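Local coordinates for melanin biosynthesis protein TyrA, putative (Shewanella oneidensis, PDB 2IIZ), which binds heme b and, as a member of the DyP-type (dye-decolorizing) peroxidase family, probably works as a peroxidase, at residues Y49-T52 with D53-D57; C109-Y112 with D113-H116; E155-K158 with G159-Q163; L196-K199 with K200-I204. All coordinates share one frame; numbering follows the deposited sequence.

Contact 1: Y49-T52 with D53-D57; sequences YELT and DQYSD
Leu51 lays its CD2 methyl against the Tyr55 ring one turn further on, at a slant to it, with CD2 to CE2 at 3.4 Å; the two side chains run side by side and point the same way. The same methyl also meets the amide oxygen of Gln54, CD2 to OE1 at 3.4 Å. Gln54 has CG anti to its own backbone N (chi1 -174°), which sends its extended chain past Leu51 and sets CG 4.2 Å above the centre of the Tyr55 ring, on one face. All this happens at the C-terminal end of helix 34-54 in the N-terminal half of the DyP-type peroxidase fold, where the turn is closed by Gln54 N to Glu50 O at 3.2 Å and Tyr55 N to Leu51 O at 2.8 Å. Tyr55 is the first residue to leave helical angles, yet its N-H still takes part in that closure. Leu51 is buried, packing on Phe60 and on Val118 of helix 112-125, while the Tyr55 ring reaches Leu117 of that helix. On the exposed flank a water donates to Tyr49 O at 3.2 Å and, weakly, to Asp53 OD2.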
loop_
_atom_site.group_PDB
_atom_site.type_symbol
_atom_site.label_atom_id
_atom_site.label_comp_id
_atom_site.label_asym_id
_atom_site.label_seq_id
_atom_site.Cartn_x
_atom_site.Cartn_y
_atom_site.Cartn_z
ATOM N N TYR A 49 1.320 21.576 -6.980
ATOM C CA TYR A 49 0.411 22.273 -7.901
ATOM C C TYR A 49 0.807 21.965 -9.327
ATOM O O TYR A 49 0.011 21.479 -10.116
ATOM C CB TYR A 49 0.512 23.772 -7.627
ATOM C CG TYR A 49 -0.480 24.681 -8.295
ATOM C CD1 TYR A 49 -0.236 25.211 -9.556
ATOM C CD2 TYR A 49 -1.664 25.036 -7.648
ATOM C CE1 TYR A 49 -1.162 26.074 -10.169
ATOM C CE2 TYR A 49 -2.594 25.894 -8.247
ATOM C CZ TYR A 49 -2.337 26.407 -9.502
ATOM O OH TYR A 49 -3.268 27.247 -10.073
ATOM N N GLU A 50 2.060 22.252 -9.642
ATOM C CA GLU A 50 2.629 22.001 -10.965
ATOM C C GLU A 50 2.413 20.558 -11.473
ATOM O O GLU A 50 2.290 20.332 -12.687
ATOM C CB GLU A 50 4.130 22.344 -10.932
ATOM C CG GLU A 50 4.385 23.868 -10.773
ATOM C CD GLU A 50 5.858 24.256 -10.582
ATOM O OE1 GLU A 50 6.694 23.404 -10.192
ATOM O OE2 GLU A 50 6.179 25.441 -10.828
ATOM N N LEU A 51 2.369 19.600 -10.542
ATOM C CA LEU A 51 2.233 18.168 -10.864
ATOM C C LEU A 51 0.844 17.775 -11.365
ATOM O O LEU A 51 0.679 16.715 -12.009
ATOM C CB LEU A 51 2.569 17.314 -9.634
ATOM C CG LEU A 51 4.038 17.246 -9.228
ATOM C CD1 LEU A 51 4.169 16.543 -7.913
ATOM C CD2 LEU A 51 4.821 16.517 -10.266
ATOM N N THR A 52 -0.139 18.621 -11.059
ATOM C CA THR A 52 -1.480 18.469 -11.592
ATOM C C THR A 52 -1.443 18.472 -13.130
ATOM O O THR A 52 -1.997 17.582 -13.786
ATOM C CB THR A 52 -2.423 19.549 -11.002
ATOM O OG1 THR A 52 -2.641 19.252 -9.604
ATOM C CG2 THR A 52 -3.786 19.524 -11.692
ATOM N N ASP A 53 -0.777 19.466 -13.701
ATOM C CA ASP A 53 -0.574 19.523 -15.140
ATOM C C ASP A 53 0.393 18.406 -15.636
ATOM O O ASP A 53 0.097 17.712 -16.613
ATOM C CB ASP A 53 -0.048 20.895 -15.534
ATOM C CG ASP A 53 -1.070 22.021 -15.309
ATOM O OD1 ASP A 53 -2.262 21.872 -15.658
ATOM O OD2 ASP A 53 -0.673 23.078 -14.779
ATOM N N GLN A 54 1.538 18.230 -14.980
ATOM C CA GLN A 54 2.513 17.240 -15.451
ATOM C C GLN A 54 1.872 15.849 -15.551
ATOM O O GLN A 54 2.097 15.120 -16.527
ATOM C CB GLN A 54 3.729 17.177 -14.522
ATOM C CG GLN A 54 4.848 16.270 -15.053
ATOM C CD GLN A 54 6.103 16.309 -14.192
ATOM O OE1 GLN A 54 6.245 17.159 -13.319
ATOM N NE2 GLN A 54 7.019 15.380 -14.437
ATOM N N TYR A 55 1.078 15.506 -14.535
ATOM C CA TYR A 55 0.440 14.193 -14.447
ATOM C C TYR A 55 -1.069 14.332 -14.598
ATOM O O TYR A 55 -1.832 13.791 -13.812
ATOM C CB TYR A 55 0.804 13.509 -13.118
ATOM C CG TYR A 55 2.297 13.210 -12.964
ATOM C CD1 TYR A 55 2.969 12.404 -13.880
ATOM C CD2 TYR A 55 3.032 13.728 -11.904
ATOM C CE1 TYR A 55 4.345 12.124 -13.744
ATOM C CE2 TYR A 55 4.402 13.451 -11.763
ATOM C CZ TYR A 55 5.053 12.654 -12.681
ATOM O OH TYR A 55 6.418 12.394 -12.521
ATOM N N SER A 56 -1.496 15.071 -15.616
ATOM C CA SER A 56 -2.930 15.239 -15.901
ATOM C C SER A 56 -3.499 13.916 -16.374
ATOM O O SER A 56 -4.642 13.563 -16.083
ATOM C CB SER A 56 -3.162 16.302 -16.969
ATOM O OG SER A 56 -2.585 15.922 -18.207
ATOM N N ASP A 57 -2.673 13.187 -17.096
ATOM C CA ASP A 57 -3.027 11.885 -17.609
ATOM C C ASP A 57 -3.595 10.969 -16.517
ATOM O O ASP A 57 -4.448 10.126 -16.798
ATOM C CB ASP A 57 -1.789 11.247 -18.270
ATOM C CG ASP A 57 -2.150 10.191 -19.296
ATOM O OD1 ASP A 57 -3.354 9.864 -19.407
ATOM O OD2 ASP A 57 -1.226 9.689 -19.991
HETATM O O HOH W 1 -1.794 22.926 -12.337
#

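Contact 2: C109-Y112 with D113-H116; sequences CDRY and DILH. With EDO (1,2-ethanediol), chain E; EDO (1,2-ethanediol), chain D.
Arg111 and Asp113 meet through the edge of the guanidinium, the two flat groups turned 35° from each other. NE donates to OD1 of Asp113 at 3.0 Å, on the syn lone pair of that oxygen, with the acceptor 19° out of the guanidinium plane. The second arm of the salt bridge, Arg111 NH2 to Asp113 OD2 at 2.8 Å, is nearly straight, although the position of OD2 is less certain. Two torsions bring the groups together: Asp113 holds CG between its backbone N and carbonyl carbon (chi1 55°), turning the carboxylate back over the preceding residues, and the arginine chain bends at chi3. Ile114 then covers one face of the guanidinium, its CD1 standing 3.5 Å above the plane toward the rim and 3.6 Å from Arg111 CD. Nearer the strand, Cys109 CB rests on Leu115 CG at 3.6 Å, so the end of strand 103-109 packs on the first turn of helix 112-125, where His116 N bonds to Tyr112 O at 3.1 Å. The imidazole of His116 is held by Arg137 and by Gln254 of the second subunit. An alanine at Asp113 would remove the carboxylate and would probably set the guanidinium free to swing from Ile114 and leave Met142 N of the second subunit without its acceptor. With Arg111 and that backbone N-H both bonded to it, the buried carboxylate is probably kept ionised, joining a local salt bridge to the dimer interface.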
loop_
_atom_site.group_PDB
_atom_site.type_symbol
_atom_site.label_atom_id
_atom_site.label_comp_id
_atom_site.label_asym_id
_atom_site.label_seq_id
_atom_site.Cartn_x
_atom_site.Cartn_y
_atom_site.Cartn_z
ATOM N N CYS A 109 -3.829 10.407 -6.772
ATOM C CA CYS A 109 -3.606 10.035 -8.172
ATOM C C CYS A 109 -4.312 8.718 -8.494
ATOM O O CYS A 109 -4.551 7.885 -7.601
ATOM C CB CYS A 109 -2.100 9.857 -8.426
ATOM S SG CYS A 109 -1.592 9.781 -10.159
ATOM N N ASP A 110 -4.635 8.531 -9.768
ATOM C CA ASP A 110 -5.141 7.251 -10.279
ATOM C C ASP A 110 -4.016 6.229 -10.552
ATOM O O ASP A 110 -4.277 5.090 -10.953
ATOM C CB ASP A 110 -5.974 7.511 -11.530
ATOM C CG ASP A 110 -7.194 8.371 -11.224
ATOM O OD1 ASP A 110 -7.582 8.459 -10.037
ATOM O OD2 ASP A 110 -7.767 8.965 -12.153
ATOM N N ARG A 111 -2.773 6.648 -10.324
ATOM C CA ARG A 111 -1.609 5.779 -10.457
ATOM C C ARG A 111 -0.863 5.828 -9.149
ATOM O O ARG A 111 -0.612 6.901 -8.597
ATOM C CB ARG A 111 -0.682 6.246 -11.583
ATOM C CG ARG A 111 -1.236 6.005 -12.966
ATOM C CD ARG A 111 -0.268 6.358 -14.066
ATOM N NE ARG A 111 0.998 5.624 -13.955
ATOM C CZ ARG A 111 1.916 5.582 -14.923
ATOM N NH1 ARG A 111 1.718 6.218 -16.070
ATOM N NH2 ARG A 111 3.040 4.896 -14.755
ATOM N N TYR A 112 -0.506 4.652 -8.668
ATOM C CA TYR A 112 0.147 4.472 -7.374
ATOM C C TYR A 112 1.627 4.652 -7.509
ATOM O O TYR A 112 2.273 5.116 -6.595
ATOM C CB TYR A 112 -0.155 3.055 -6.919
ATOM C CG TYR A 112 0.384 2.555 -5.598
ATOM C CD1 TYR A 112 1.704 2.108 -5.483
ATOM C CD2 TYR A 112 -0.440 2.487 -4.467
ATOM C CE1 TYR A 112 2.195 1.623 -4.269
ATOM C CE2 TYR A 112 0.039 2.000 -3.235
ATOM C CZ TYR A 112 1.360 1.567 -3.139
ATOM O OH TYR A 112 1.868 1.080 -1.935
ATOM N N ASP A 113 2.166 4.275 -8.660
ATOM C CA ASP A 113 3.595 4.366 -8.858
ATOM C C ASP A 113 4.033 5.831 -8.835
ATOM O O ASP A 113 5.096 6.176 -8.311
ATOM C CB ASP A 113 4.065 3.581 -10.116
ATOM C CG ASP A 113 3.359 3.983 -11.439
ATOM O OD1 ASP A 113 2.462 4.875 -11.480
ATOM O OD2 ASP A 113 3.743 3.361 -12.481
ATOM N N ILE A 114 3.195 6.692 -9.391
ATOM C CA ILE A 114 3.493 8.100 -9.439
ATOM C C ILE A 114 3.452 8.740 -8.061
ATOM O O ILE A 114 4.219 9.649 -7.784
ATOM C CB ILE A 114 2.525 8.804 -10.397
ATOM C CG1 ILE A 114 2.947 8.495 -11.829
ATOM C CG2 ILE A 114 2.495 10.292 -10.154
ATOM C CD1 ILE A 114 1.931 8.925 -12.842
ATOM N N LEU A 115 2.558 8.273 -7.196
ATOM C CA LEU A 115 2.511 8.773 -5.802
ATOM C C LEU A 115 3.731 8.311 -4.994
ATOM O O LEU A 115 4.261 9.043 -4.152
ATOM C CB LEU A 115 1.248 8.286 -5.112
ATOM C CG LEU A 115 -0.081 8.815 -5.639
ATOM C CD1 LEU A 115 -1.250 8.020 -5.046
ATOM C CD2 LEU A 115 -0.255 10.285 -5.319
ATOM N N HIS A 116 4.177 7.086 -5.251
ATOM C CA HIS A 116 5.361 6.587 -4.583
ATOM C C HIS A 116 6.503 7.510 -4.942
ATOM O O HIS A 116 7.230 7.958 -4.074
ATOM C CB HIS A 116 5.665 5.167 -5.006
ATOM C CG HIS A 116 6.735 4.516 -4.191
ATOM N ND1 HIS A 116 6.467 3.829 -3.027
ATOM C CD2 HIS A 116 8.075 4.447 -4.375
ATOM C CE1 HIS A 116 7.600 3.365 -2.529
ATOM N NE2 HIS A 116 8.588 3.726 -3.328
HETATM C C1 EDO E . 0.018 2.061 -11.174
HETATM O O1 EDO E . 1.093 1.808 -10.249
HETATM C C2 EDO E . -1.313 1.771 -10.469
HETATM O O2 EDO E . -2.451 2.353 -11.134
HETATM C C1 EDO D . -10.907 7.399 -11.617
HETATM O O1 EDO D . -12.084 8.175 -11.418
HETATM C C2 EDO D . -10.938 6.775 -13.007
HETATM O O2 EDO D . -9.623 6.342 -13.381
#

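Contact 3: E155-K158 with G159-Q163; sequences ENPK and GRHRQ. With HEM (protoporphyrin IX containing Fe), chain C.
Pro157 sets CB against the imidazole of His161, 3.6 Å from CD2, the two side chains crossing at a slant. His161 has CG anti to its backbone N (chi1 -161°), which swings the ring back toward the proline; its NE2 goes on to Glu240 of strand 238-249. Arg162 takes another course: CG passes 3.3 Å from Pro157 O, and the bend at chi3 (86°) folds the guanidinium back, bringing NH1 to 3.0 Å from the same Pro157 O in a weak, bent bond. Its NE is held more firmly by Cys15 O, with a weaker NH2 bond to Ala16 O. Lys158 is bent at chi2 and again at chi4, curling NZ back onto Asn156 O at 3.2 Å, and onto Thr154 O. A leucine in place of Arg162 would lack the guanidinium, and would probably leave the carbonyls of Cys15 and Pro157 without their donor and the tie to the 15-16 loop weakened. Gly159, at positive phi (46°), turns the chain into helix 160-166, and His161 N makes a weak bond to Lys158 O at 3.0 Å. Upstream, Glu155 N donates to the heme propionate oxygen O2A at 3.1 Å. The loop is thus part of the heme site of this DyP-type peroxidase, where Gly153, Asn230 and Arg243 also bond the heme.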
loop_
_atom_site.group_PDB
_atom_site.type_symbol
_atom_site.label_atom_id
_atom_site.label_comp_id
_atom_site.label_asym_id
_atom_site.label_seq_id
_atom_site.Cartn_x
_atom_site.Cartn_y
_atom_site.Cartn_z
ATOM N N GLU A 155 -23.626 12.442 -0.942
ATOM C CA GLU A 155 -24.222 13.760 -0.660
ATOM C C GLU A 155 -23.189 14.873 -0.474
ATOM O O GLU A 155 -23.514 15.952 0.030
ATOM C CB GLU A 155 -25.124 13.675 0.565
ATOM C CG GLU A 155 -26.426 12.922 0.304
ATOM C CD GLU A 155 -27.368 13.680 -0.623
ATOM O OE1 GLU A 155 -27.733 14.831 -0.287
ATOM O OE2 GLU A 155 -27.736 13.116 -1.682
ATOM N N ASN A 156 -21.948 14.610 -0.880
ATOM C CA ASN A 156 -20.939 15.666 -0.971
ATOM C C ASN A 156 -21.389 16.791 -1.897
ATOM O O ASN A 156 -22.122 16.553 -2.845
ATOM C CB ASN A 156 -19.601 15.120 -1.506
ATOM C CG ASN A 156 -18.515 14.995 -0.430
ATOM O OD1 ASN A 156 -18.701 15.332 0.741
ATOM N ND2 ASN A 156 -17.352 14.514 -0.853
ATOM N N PRO A 157 -20.944 18.023 -1.615
ATOM C CA PRO A 157 -21.130 19.121 -2.556
ATOM C C PRO A 157 -20.617 18.745 -3.942
ATOM O O PRO A 157 -19.677 17.940 -4.070
ATOM C CB PRO A 157 -20.273 20.245 -1.963
ATOM C CG PRO A 157 -20.198 19.949 -0.510
ATOM C CD PRO A 157 -20.245 18.457 -0.388
ATOM N N LYS A 158 -21.234 19.331 -4.962
ATOM C CA LYS A 158 -20.931 18.986 -6.339
ATOM C C LYS A 158 -20.512 20.227 -7.104
ATOM O O LYS A 158 -20.912 21.333 -6.777
ATOM C CB LYS A 158 -22.154 18.336 -6.990
ATOM C CG LYS A 158 -22.691 17.071 -6.265
ATOM C CD LYS A 158 -21.844 15.829 -6.545
ATOM C CE LYS A 158 -22.534 14.526 -6.058
ATOM N NZ LYS A 158 -21.987 13.972 -4.773
ATOM N N GLY A 159 -19.697 20.036 -8.130
ATOM C CA GLY A 159 -19.228 21.142 -8.949
ATOM C C GLY A 159 -18.763 22.327 -8.120
ATOM O O GLY A 159 -17.960 22.190 -7.203
ATOM N N ARG A 160 -19.279 23.495 -8.450
ATOM C CA ARG A 160 -18.841 24.740 -7.835
ATOM C C ARG A 160 -19.273 24.881 -6.396
ATOM O O ARG A 160 -18.684 25.667 -5.661
ATOM C CB ARG A 160 -19.361 25.950 -8.631
ATOM C CG ARG A 160 -18.433 26.346 -9.761
ATOM C CD ARG A 160 -17.216 27.090 -9.221
ATOM N NE ARG A 160 -15.956 26.465 -9.615
ATOM C CZ ARG A 160 -14.752 26.884 -9.227
ATOM N NH1 ARG A 160 -14.625 27.942 -8.425
ATOM N NH2 ARG A 160 -13.659 26.240 -9.643
ATOM N N HIS A 161 -20.296 24.137 -5.990
ATOM C CA HIS A 161 -20.679 24.120 -4.581
ATOM C C HIS A 161 -19.529 23.654 -3.695
ATOM O O HIS A 161 -19.382 24.133 -2.582
ATOM C CB HIS A 161 -21.914 23.256 -4.337
ATOM C CG HIS A 161 -22.603 23.565 -3.047
ATOM N ND1 HIS A 161 -23.087 24.826 -2.751
ATOM C CD2 HIS A 161 -22.887 22.786 -1.975
ATOM C CE1 HIS A 161 -23.638 24.808 -1.550
ATOM N NE2 HIS A 161 -23.533 23.583 -1.058
ATOM N N ARG A 162 -18.715 22.722 -4.186
ATOM C CA ARG A 162 -17.516 22.269 -3.457
ATOM C C ARG A 162 -16.653 23.440 -3.013
ATOM O O ARG A 162 -16.240 23.528 -1.867
ATOM C CB ARG A 162 -16.652 21.380 -4.337
ATOM C CG ARG A 162 -17.355 20.151 -4.862
ATOM C CD ARG A 162 -16.546 19.502 -5.967
ATOM N NE ARG A 162 -15.549 18.587 -5.437
ATOM C CZ ARG A 162 -15.809 17.351 -5.007
ATOM N NH1 ARG A 162 -17.046 16.858 -5.032
ATOM N NH2 ARG A 162 -14.819 16.594 -4.543
ATOM N N GLN A 163 -16.379 24.345 -3.934
ATOM C CA GLN A 163 -15.556 25.489 -3.601
ATOM C C GLN A 163 -16.257 26.320 -2.509
ATOM O O GLN A 163 -15.647 26.706 -1.511
ATOM C CB GLN A 163 -15.231 26.303 -4.869
ATOM C CG GLN A 163 -14.024 25.751 -5.696
ATOM C CD GLN A 163 -14.298 24.402 -6.380
ATOM O OE1 GLN A 163 -15.449 24.004 -6.534
ATOM N NE2 GLN A 163 -13.231 23.702 -6.795
HETATM C CHA HEM C . -22.526 10.366 4.912
HETATM C CHB HEM C . -19.637 6.668 6.001
HETATM C CHC HEM C . -17.441 9.280 9.352
HETATM C CHD HEM C . -19.911 13.133 7.920
HETATM C C1A HEM C . -21.955 9.121 4.939
HETATM C C2A HEM C . -22.386 7.985 4.150
HETATM C C3A HEM C . -21.569 6.965 4.467
HETATM C C4A HEM C . -20.619 7.432 5.442
HETATM C CMA HEM C . -21.600 5.530 3.915
HETATM C CAA HEM C . -23.564 7.987 3.146
HETATM C CBA HEM C . -23.107 8.356 1.721
HETATM C CGA HEM C . -22.890 9.846 1.585
HETATM O O1A HEM C . -21.709 10.300 1.513
HETATM O O2A HEM C . -23.897 10.605 1.542
HETATM C C1B HEM C . -18.812 7.056 7.009
HETATM C C2B HEM C . -17.833 6.202 7.648
HETATM C C3B HEM C . -17.220 6.935 8.585
HETATM C C4B HEM C . -17.799 8.256 8.548
HETATM C CMB HEM C . -17.608 4.725 7.254
HETATM C CAB HEM C . -16.101 6.546 9.565
HETATM C CBB HEM C . -16.035 5.325 10.075
HETATM C C1C HEM C . -17.944 10.539 9.261
HETATM C C2C HEM C . -17.574 11.621 10.134
HETATM C C3C HEM C . -18.258 12.701 9.744
HETATM C C4C HEM C . -19.069 12.310 8.608
HETATM C CMC HEM C . -16.566 11.461 11.284
HETATM C CAC HEM C . -18.237 14.122 10.338
HETATM C CBC HEM C . -17.510 14.492 11.401
HETATM C C1D HEM C . -20.820 12.760 6.969
HETATM C C2D HEM C . -21.685 13.674 6.271
HETATM C C3D HEM C . -22.504 12.810 5.331
HETATM C C4D HEM C . -22.045 11.465 5.562
HETATM C CMD HEM C . -21.759 15.205 6.457
HETATM C CAD HEM C . -23.597 13.247 4.342
HETATM C CBD HEM C . -24.941 13.059 5.027
HETATM C CGD HEM C . -26.067 13.728 4.275
HETATM O O1D HEM C . -26.875 12.990 3.632
HETATM O O2D HEM C . -26.149 14.983 4.328
HETATM N NA HEM C . -20.874 8.756 5.721
HETATM N NB HEM C . -18.768 8.310 7.578
HETATM N NC HEM C . -18.857 10.977 8.330
HETATM N ND HEM C . -21.056 11.472 6.529
HETATM FE FE HEM C . -20.021 9.798 7.176
#

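Contact 4: L196-K199 with K200-I204; sequences LPLK and KQEDI
Leu196 and Ile204 reach for each other tip to tip, CD1 to CD1 at 3.8 Å, across two turns at the start of helix 198-205, a surface helix of the C-terminal half whose Ile204 is backbone-bonded to His225, the axial ligand of the heme iron. Leu196 CB also rests on Gln201 CG at 3.7 Å, and the Pro197 ring lies alongside the aliphatic part of Lys200, CD to CG at 3.8 Å. Leu198, with CG anti to the backbone N (chi1 175°), lets CD1 meet the carboxylate of Glu202.

Among the hydrogen bonds, Pro197 is the N-cap residue and its carbonyl opens the helical series, accepting from Gln201 N at 3.3 Å and weakly from Lys200 N. Glu202 N to Leu198 O and Asp203 N to Lys199 O (2.9 Å) carry the series on. One side chain joins in: Gln201 NE2 donates to Leu196 O at 3.3 Å, tilted 32° from the carbonyl plane, and so ties the residue before the cap to the first turn. The other end of that amide, OE1, accepts from Lys209.

Charged groups are looser. Lys199 crosses Asp203 with CE 3.6 Å from OD1, but NZ stays 4.3 Å from OD1, beyond a salt bridge. Asp203 is instead bonded to Tyr215, and Glu202 to Lys209 N. The acidic groups therefore spend their bonds on the segment that follows the helix, and the nearby lysine ammonium is likely to add only a modest electrostatic pull.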
loop_
_atom_site.group_PDB
_atom_site.type_symbol
_atom_site.label_atom_id
_atom_site.label_comp_id
_atom_site.label_asym_id
_atom_site.label_seq_id
_atom_site.Cartn_x
_atom_site.Cartn_y
_atom_site.Cartn_z
ATOM N N LEU A 196 -23.486 -8.558 11.161
ATOM C CA LEU A 196 -24.796 -7.908 11.135
ATOM C C LEU A 196 -25.648 -8.362 9.942
ATOM O O LEU A 196 -25.170 -8.386 8.812
ATOM C CB LEU A 196 -24.608 -6.404 10.984
ATOM C CG LEU A 196 -23.939 -5.557 12.062
ATOM C CD1 LEU A 196 -23.717 -4.136 11.522
ATOM C CD2 LEU A 196 -24.802 -5.504 13.263
ATOM N N PRO A 197 -26.923 -8.715 10.185
ATOM C CA PRO A 197 -27.831 -8.897 9.058
ATOM C C PRO A 197 -27.930 -7.618 8.240
ATOM O O PRO A 197 -27.790 -6.518 8.782
ATOM C CB PRO A 197 -29.177 -9.200 9.725
ATOM C CG PRO A 197 -28.857 -9.629 11.091
ATOM C CD PRO A 197 -27.583 -8.962 11.475
ATOM N N LEU A 198 -28.175 -7.776 6.950
ATOM C CA LEU A 198 -28.189 -6.663 6.003
ATOM C C LEU A 198 -29.059 -5.480 6.467
ATOM O O LEU A 198 -28.629 -4.325 6.421
ATOM C CB LEU A 198 -28.658 -7.183 4.632
ATOM C CG LEU A 198 -28.880 -6.190 3.490
ATOM C CD1 LEU A 198 -27.608 -5.412 3.170
ATOM C CD2 LEU A 198 -29.394 -6.934 2.261
ATOM N N LYS A 199 -30.274 -5.770 6.906
ATOM C CA LYS A 199 -31.200 -4.731 7.344
ATOM C C LYS A 199 -30.625 -3.894 8.495
ATOM O O LYS A 199 -30.846 -2.685 8.553
ATOM C CB LYS A 199 -32.533 -5.362 7.773
ATOM C CG LYS A 199 -33.647 -4.360 8.151
ATOM C CD LYS A 199 -33.973 -3.395 7.003
ATOM C CE LYS A 199 -35.237 -2.591 7.292
ATOM N NZ LYS A 199 -35.778 -1.942 6.060
ATOM N N LYS A 200 -29.888 -4.528 9.408
ATOM C CA LYS A 200 -29.262 -3.790 10.516
ATOM C C LYS A 200 -28.210 -2.823 10.018
ATOM O O LYS A 200 -28.156 -1.667 10.475
ATOM C CB LYS A 200 -28.605 -4.727 11.531
ATOM C CG LYS A 200 -29.542 -5.782 12.070
ATOM C CD LYS A 200 -29.406 -5.997 13.567
ATOM C CE LYS A 200 -30.625 -6.738 14.111
ATOM N NZ LYS A 200 -30.734 -6.603 15.578
ATOM N N GLN A 201 -27.375 -3.305 9.091
ATOM C CA GLN A 201 -26.343 -2.490 8.477
ATOM C C GLN A 201 -27.001 -1.263 7.882
ATOM O O GLN A 201 -26.568 -0.143 8.135
ATOM C CB GLN A 201 -25.588 -3.243 7.360
ATOM C CG GLN A 201 -24.813 -4.480 7.825
ATOM C CD GLN A 201 -23.829 -5.036 6.795
ATOM O OE1 GLN A 201 -23.404 -4.346 5.863
ATOM N NE2 GLN A 201 -23.461 -6.297 6.968
ATOM N N GLU A 202 -28.045 -1.498 7.091
ATOM C CA GLU A 202 -28.766 -0.432 6.385
ATOM C C GLU A 202 -29.390 0.547 7.382
ATOM O O GLU A 202 -29.428 1.748 7.131
ATOM C CB GLU A 202 -29.825 -1.034 5.436
ATOM C CG GLU A 202 -29.176 -1.910 4.327
ATOM C CD GLU A 202 -30.154 -2.510 3.318
ATOM O OE1 GLU A 202 -31.335 -2.735 3.665
ATOM O OE2 GLU A 202 -29.727 -2.761 2.163
ATOM N N ASP A 203 -29.860 0.018 8.513
ATOM C CA ASP A 203 -30.499 0.820 9.563
ATOM C C ASP A 203 -29.491 1.681 10.321
ATOM O O ASP A 203 -29.855 2.688 10.926
ATOM C CB ASP A 203 -31.230 -0.091 10.556
ATOM C CG ASP A 203 -32.642 -0.476 10.108
ATOM O OD1 ASP A 203 -33.038 -0.204 8.948
ATOM O OD2 ASP A 203 -33.366 -1.064 10.953
ATOM N N ILE A 204 -28.227 1.281 10.290
ATOM C CA ILE A 204 -27.156 2.016 10.979
ATOM C C ILE A 204 -26.666 3.195 10.120
ATOM O O ILE A 204 -26.354 4.293 10.617
ATOM C CB ILE A 204 -25.993 1.040 11.333
ATOM C CG1 ILE A 204 -26.371 0.251 12.577
ATOM C CG2 ILE A 204 -24.666 1.764 11.575
ATOM C CD1 ILE A 204 -25.663 -1.052 12.648
#

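In the fold
Contacts 1 and 2 belong to the N-terminal half of the fold and touch directly: Tyr55 CD1 packs on Ile114 CD1 at 3.8 Å, joining the end of helix 34-54 to the start of helix 112-125, with centres about 12 Å apart. Both lie away from the heme. Contacts 3 and 4 belong to the C-terminal half, with centres about 29 Å apart. Contact 3 meets a heme propionate through Glu155, whereas in contact 4 the Ile204 side chain lies about 9 Å from the heme and about 6 Å from that of His225, the axial iron ligand, and the backbone of Ile204 is hydrogen-bonded to that of His225. Of the four, only contact 2 touches the second subunit.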